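Long-range contact in extracellular solute-binding protein family 1 (Arthrobacter chlorophenolicus, PDB 4R2F), which binds the disaccharide laminaribiose and probably delivers it to an ABC-type sugar transporter: residues Y146-P150 / N311-M315. Residues are numbered along the deposited sequence; the frame is centred on the assembly and turned at random.
With BGC (beta-D-glucopyranose), chain B.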
ATOM      1  N   TYR A 146      14.683  16.474  -3.474  1.00 31.94           N
ATOM      2  CA  TYR A 146      13.458  15.687  -3.267  1.00 30.03           C
ATOM      3  C   TYR A 146      13.319  14.614  -4.333  1.00 25.04           C
ATOM      4  O   TYR A 146      13.279  14.935  -5.536  1.00 31.64           O
ATOM      5  CB  TYR A 146      12.249  16.616  -3.340  1.00 41.41           C
ATOM      6  CG  TYR A 146      12.155  17.464  -2.113  1.00 39.72           C
ATOM      7  CD1 TYR A 146      11.514  16.979  -0.988  1.00 40.97           C
ATOM      8  CD2 TYR A 146      12.718  18.734  -2.063  1.00 44.13           C
ATOM      9  CE1 TYR A 146      11.440  17.717   0.159  1.00 42.59           C
ATOM     10  CE2 TYR A 146      12.640  19.498  -0.910  1.00 54.45           C
ATOM     11  CZ  TYR A 146      12.008  18.970   0.197  1.00 60.15           C
ATOM     12  OH  TYR A 146      11.912  19.673   1.353  1.00 50.51           O
ATOM     13  N   VAL A 147      13.258  13.348  -3.929  1.00 31.75           N
ATOM     14  CA  VAL A 147      13.201  12.287  -4.929  1.00 25.61           C
ATOM     15  C   VAL A 147      11.817  12.153  -5.592  1.00 31.85           C
ATOM     16  O   VAL A 147      11.703  11.586  -6.670  1.00 30.29           O
ATOM     17  CB  VAL A 147      13.662  10.916  -4.397  1.00 29.73           C
ATOM     18  CG1 VAL A 147      15.048  11.007  -3.786  1.00 31.17           C
ATOM     19  CG2 VAL A 147      12.676  10.346  -3.419  1.00 33.73           C
ATOM     20  N   ALA A 148      10.780  12.678  -4.945  1.00 28.14           N
ATOM     21  CA  ALA A 148       9.397  12.567  -5.421  1.00 31.86           C
ATOM     22  C   ALA A 148       8.519  13.459  -4.564  1.00 34.07           C
ATOM     23  O   ALA A 148       9.004  14.077  -3.613  1.00 31.22           O
ATOM     24  CB  ALA A 148       8.908  11.118  -5.319  1.00 31.75           C
ATOM     25  N   VAL A 149       7.229  13.513  -4.896  1.00 27.25           N
ATOM     26  CA  VAL A 149       6.252  14.309  -4.144  1.00 26.78           C
ATOM     27  C   VAL A 149       5.109  13.400  -3.685  1.00 29.14           C
ATOM     28  O   VAL A 149       4.536  12.659  -4.499  1.00 29.61           O
ATOM     29  CB  VAL A 149       5.708  15.444  -5.034  1.00 35.85           C
ATOM     30  CG1 VAL A 149       4.697  16.279  -4.285  1.00 40.60           C
ATOM     31  CG2 VAL A 149       6.839  16.311  -5.545  1.00 41.92           C
ATOM     32  N   PRO A 150       4.748  13.459  -2.390  1.00 27.29           N
ATOM     33  CA  PRO A 150       3.668  12.577  -1.941  1.00 29.25           C
ATOM     34  C   PRO A 150       2.335  12.872  -2.584  1.00 29.26           C
ATOM     35  O   PRO A 150       2.046  14.026  -2.854  1.00 33.81           O
ATOM     36  CB  PRO A 150       3.572  12.871  -0.436  1.00 25.85           C
ATOM     37  CG  PRO A 150       4.089  14.275  -0.303  1.00 33.63           C
ATOM     38  CD  PRO A 150       5.204  14.348  -1.301  1.00 29.70           C
ATOM     39  N   ASN A 311       2.834   6.838  -0.732  1.00 26.25           N
ATOM     40  CA  ASN A 311       2.909   6.864  -2.184  1.00 23.50           C
ATOM     41  C   ASN A 311       3.151   8.242  -2.752  1.00 27.61           C
ATOM     42  O   ASN A 311       2.759   9.261  -2.172  1.00 29.16           O
ATOM     43  CB  ASN A 311       1.659   6.244  -2.792  1.00 25.76           C
ATOM     44  CG  ASN A 311       1.617   4.747  -2.576  1.00 31.41           C
ATOM     45  OD1 ASN A 311       2.611   4.059  -2.803  1.00 26.54           O
ATOM     46  ND2 ASN A 311       0.483   4.238  -2.118  1.00 28.80           N
ATOM     47  N   ASN A 312       3.786   8.255  -3.908  1.00 27.04           N
ATOM     48  CA  ASN A 312       4.392   9.474  -4.427  1.00 29.06           C
ATOM     49  C   ASN A 312       4.440   9.488  -5.954  1.00 26.98           C
ATOM     50  O   ASN A 312       4.328   8.451  -6.609  1.00 31.95           O
ATOM     51  CB  ASN A 312       5.815   9.611  -3.852  1.00 23.13           C
ATOM     52  CG  ASN A 312       6.649   8.348  -4.019  1.00 25.36           C
ATOM     53  OD1 ASN A 312       6.687   7.454  -3.123  1.00 29.76           O
ATOM     54  ND2 ASN A 312       7.293   8.232  -5.158  1.00 23.48           N
ATOM     55  N   ILE A 313       4.529  10.701  -6.496  1.00 26.09           N
ATOM     56  CA  ILE A 313       4.652  10.929  -7.909  1.00 23.45           C
ATOM     57  C   ILE A 313       6.072  11.310  -8.179  1.00 30.31           C
ATOM     58  O   ILE A 313       6.631  12.200  -7.516  1.00 29.32           O
ATOM     59  CB  ILE A 313       3.739  12.079  -8.414  1.00 28.95           C
ATOM     60  CG1 ILE A 313       2.290  11.794  -8.040  1.00 53.80           C
ATOM     61  CG2 ILE A 313       3.840  12.262  -9.927  1.00 41.65           C
ATOM     62  CD1 ILE A 313       1.313  12.839  -8.537  1.00 72.51           C
ATOM     63  N   MET A 314       6.618  10.686  -9.216  1.00 25.75           N
ATOM     64  CA  MET A 314       8.020  10.774  -9.525  1.00 32.71           C
ATOM     65  C   MET A 314       8.229  11.184 -10.970  1.00 25.97           C
ATOM     66  O   MET A 314       7.412  10.925 -11.856  1.00 29.84           O
ATOM     67  CB  MET A 314       8.736   9.444  -9.177  1.00 29.33           C
ATOM     68  CG  MET A 314       8.401   8.219  -9.980  1.00 32.27           C
ATOM     69  SD  MET A 314       8.772   6.691  -9.101  1.00 22.37           S
ATOM     70  CE  MET A 314       7.242   6.488  -8.216  1.00 31.85           C
ATOM     71  N   MET A 315       9.311  11.908 -11.177  1.00 27.83           N
ATOM     72  CA  MET A 315       9.696  12.384 -12.499  1.00 31.76           C
ATOM     73  C   MET A 315      11.010  11.683 -12.877  1.00 30.55           C
ATOM     74  O   MET A 315      11.784  11.319 -11.994  1.00 32.27           O
ATOM     75  CB  MET A 315       9.893  13.926 -12.461  1.00 25.66           C
ATOM     76  CG  MET A 315       8.645  14.772 -12.323  1.00 28.37           C
ATOM     77  SD  MET A 315       8.940  16.555 -12.383  1.00 22.85           S
ATOM     78  CE  MET A 315       9.907  16.716 -10.919  1.00 38.16           C
TER
HETATM   79  C2  BGC B   2       1.199   0.190  -2.210  1.00 26.35           C
HETATM   80  C3  BGC B   2       2.551   0.606  -2.792  1.00 29.82           C
HETATM   81  C4  BGC B   2       3.449  -0.614  -2.938  1.00 26.66           C
HETATM   82  C5  BGC B   2       2.745  -1.684  -3.763  1.00 26.83           C
HETATM   83  C6  BGC B   2       3.561  -2.982  -3.833  1.00 27.09           C
HETATM   84  C1  BGC B   2       0.610  -0.808  -3.192  1.00 24.00           C
HETATM   85  O2  BGC B   2       0.341   1.314  -2.049  1.00 27.54           O
HETATM   86  O3  BGC B   2       3.177   1.576  -1.953  1.00 24.55           O
HETATM   87  O4  BGC B   2       4.635  -0.256  -3.636  1.00 29.45           O
HETATM   88  O5  BGC B   2       1.455  -1.969  -3.212  1.00 23.42           O
HETATM   89  O6  BGC B   2       3.735  -3.593  -2.536  1.00 26.87           O
HETATM   90  O   HOH W   1      10.710  13.019  -8.917  1.00 26.28           O
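V149 and I313 sit opposite each other on neighbouring antiparallel strands, and two residues before I313 the side chain of N311, its CG anti to the carbonyl carbon (chi1 -70°), turns from 146-150 and brings its amide to a bound beta-D-glucopyranose. The side chains of V149 and I313 leave the same face of the sheet to pack on L333 and Y332 of helix 322-335. Their backbones form a reciprocal pair, V149 N to I313 O at 3.0 Å and I313 N to V149 O at 2.8 Å, both bonds nearly straight. P150, which has no N-H to give, follows as a non-hydrogen-bonded pair with N312, and its CA-H points at N311 O 3.4 Å from CA. On the other side of V149, A148 sets its CB 3.3 Å from I313 O and against the CB of M314. Beyond A148, a water takes the place of a direct V147-M315 bond, donating to V147 O at 2.8 Å and accepting from M315 N at 2.9 Å, bridging residues 146-150 and 311-315 where the former leaves the strand pairing. N311 pairs through its backbone with W151. At the sugar its OD1 accepts from O3 at 2.7 Å, while ND2 gives one bond to sugar O2 at 2.9 Å and another to Q152 OE1, which fixes the turn of the amide. Shortening N311 to an alanine is likely to leave O2 and O3 of the glucose without these partners and Q152 OE1 without this donor. D154, H207, D395 and G101 also hydrogen-bond this sugar. Paired long strands 145-161 and 306-316, one bearing a sugar-gripping asparagine, are consistent with the bilobal solute-binding protein fold, in which the ligand lies in the cleft between lobes.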